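Long-range contact in biliverdin reductase (Synechocystis sp., PDB 5B3T), which probably reduces the heme-derived tetrapyrrole biliverdin with NAD(P)H as electron donor, using a nucleotide-binding Rossmann domain: residues 19-24 with 41-46. Residues are numbered along the deposited sequence; the frame is centred on the assembly and turned at random.
With PO4 (phosphate ion), chain C.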
# COMPACT_ATOMS: atom_id res chain seq x y z
N VAL A 19 -11.94 -8.06 3.93
CA VAL A 19 -12.13 -6.99 4.90
C VAL A 19 -11.79 -5.69 4.18
O VAL A 19 -10.62 -5.34 4.01
CB VAL A 19 -11.27 -7.20 6.15
CG1 VAL A 19 -11.51 -6.08 7.15
CG2 VAL A 19 -11.57 -8.55 6.78
N GLY A 20 -12.82 -4.97 3.76
CA GLY A 20 -12.63 -3.75 2.98
C GLY A 20 -13.49 -3.73 1.74
O GLY A 20 -13.91 -4.78 1.24
N THR A 21 -13.76 -2.53 1.22
CA THR A 21 -14.63 -2.38 0.06
C THR A 21 -14.07 -1.40 -0.97
O THR A 21 -14.77 -1.09 -1.94
CB THR A 21 -16.03 -1.93 0.48
OG1 THR A 21 -15.93 -0.72 1.26
CG2 THR A 21 -16.72 -3.00 1.31
N GLY A 22 -12.84 -0.91 -0.79
CA GLY A 22 -12.25 0.05 -1.70
C GLY A 22 -11.67 -0.60 -2.94
O GLY A 22 -12.05 -1.70 -3.34
N TYR A 23 -10.73 0.12 -3.55
CA TYR A 23 -10.20 -0.29 -4.86
C TYR A 23 -9.51 -1.65 -4.78
O TYR A 23 -9.76 -2.53 -5.60
CB TYR A 23 -9.25 0.77 -5.40
CG TYR A 23 -8.66 0.43 -6.75
CD1 TYR A 23 -7.50 -0.33 -6.86
CD2 TYR A 23 -9.28 0.85 -7.92
CE1 TYR A 23 -6.97 -0.64 -8.09
CE2 TYR A 23 -8.75 0.54 -9.16
CZ TYR A 23 -7.60 -0.21 -9.23
OH TYR A 23 -7.07 -0.52 -10.46
N ALA A 24 -8.61 -1.82 -3.81
CA ALA A 24 -7.88 -3.08 -3.70
C ALA A 24 -8.83 -4.24 -3.43
O ALA A 24 -8.67 -5.33 -4.01
CB ALA A 24 -6.82 -2.98 -2.60
N VAL A 41 -16.82 -15.63 -0.26
CA VAL A 41 -17.85 -16.06 0.68
C VAL A 41 -18.46 -14.89 1.44
O VAL A 41 -19.68 -14.79 1.56
CB VAL A 41 -17.28 -17.11 1.66
CG1 VAL A 41 -18.25 -17.37 2.80
CG2 VAL A 41 -16.94 -18.40 0.91
N SER A 42 -17.63 -13.99 1.97
CA SER A 42 -18.14 -12.89 2.78
C SER A 42 -17.24 -11.67 2.61
O SER A 42 -16.16 -11.75 2.03
CB SER A 42 -18.26 -13.28 4.26
OG SER A 42 -17.00 -13.63 4.79
N PHE A 43 -17.71 -10.54 3.14
CA PHE A 43 -16.91 -9.33 3.18
C PHE A 43 -17.40 -8.46 4.33
O PHE A 43 -18.47 -8.69 4.89
CB PHE A 43 -16.95 -8.57 1.85
CG PHE A 43 -18.15 -7.67 1.71
CD1 PHE A 43 -19.37 -8.19 1.31
CD2 PHE A 43 -18.05 -6.31 1.96
CE1 PHE A 43 -20.48 -7.37 1.18
CE2 PHE A 43 -19.16 -5.49 1.83
CZ PHE A 43 -20.37 -6.02 1.44
N TRP A 44 -16.59 -7.46 4.67
CA TRP A 44 -16.93 -6.47 5.68
C TRP A 44 -16.52 -5.10 5.16
O TRP A 44 -15.45 -4.95 4.57
CB TRP A 44 -16.24 -6.77 7.02
CG TRP A 44 -16.45 -5.71 8.09
CD1 TRP A 44 -17.47 -5.67 9.00
CD2 TRP A 44 -15.62 -4.58 8.36
NE1 TRP A 44 -17.32 -4.57 9.82
CE2 TRP A 44 -16.19 -3.89 9.44
CE3 TRP A 44 -14.44 -4.08 7.78
CZ2 TRP A 44 -15.63 -2.72 9.96
CZ3 TRP A 44 -13.89 -2.92 8.30
CH2 TRP A 44 -14.48 -2.26 9.38
N GLY A 45 -17.39 -4.11 5.38
CA GLY A 45 -17.08 -2.74 5.04
C GLY A 45 -17.20 -1.85 6.26
O GLY A 45 -17.93 -2.18 7.20
N ASN A 46 -16.51 -0.71 6.26
CA ASN A 46 -16.53 0.18 7.41
C ASN A 46 -17.63 1.23 7.34
O ASN A 46 -18.00 1.79 8.37
CB ASN A 46 -15.18 0.88 7.56
CG ASN A 46 -14.90 1.86 6.44
OD1 ASN A 46 -14.59 1.46 5.32
ND2 ASN A 46 -15.01 3.15 6.74
P PO4 C . -6.23 0.84 -13.42
O1 PO4 C . -6.49 1.69 -14.64
O2 PO4 C . -6.37 -0.62 -13.76
O3 PO4 C . -4.83 1.10 -12.92
O4 PO4 C . -7.23 1.20 -12.34
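Val19 closes the strand 14-19 and lies in parallel register with Trp44, the last residue of strand 38-44, their CA atoms 4.9 Å apart. One residue on, Gly20 N donates to Trp44 O over 2.8 Å, the donor lying nearly along the C=O axis (166°); beyond it the first chain turns through Gly20 and Thr21 to Gly22, the N-cap of helix 23-34. The backbone of Gly20, with phi at 131°, would press a CB against the preceding carbonyl oxygen, a clash that glycine avoids. Val19 and Trp44 share one face of the sheet. With CG1 anti to the backbone N, Val19 sets this methyl obliquely against the six-membered part of the indole, Val19 CG1 3.6 Å from Trp44 CE3; Trp66 and Leu69 of helix 66-70 pack on the same pair. Thr21 sends CG2, anti to its carbonyl carbon, toward strand 38-44, where it meets the Phe43 ring obliquely at the CD2-CE2 bond, Thr21 CG2 3.5 Å from Phe43 CE2. Thr21 CG2 also lies 3.8 Å from Gly45 CA, where a CB would be tight. Helix 48-58 packs on Thr21 and Phe43 through Asn50 and Phe54. Tyr23 leaves the strand pair altogether: Tyr23 OH donates to PO4 O4 at 2.6 Å, that oxygen at the ring edge near its plane, and Arg283 adds a cation-pi contact while also binding the phosphate, probably from the crystallisation liquor. A phenylalanine here would lose the hydroxyl, and with it the bonds to phosphate and Arg27, and would probably hold the ion less firmly. Parallel strands joined through a glycine-rich turn and helix 23-34 form the first beta-alpha-beta unit of the Rossmann fold, whose Thr21, Tyr23, Ala24 and Asn46 bind NADP(+), absent from this apo model.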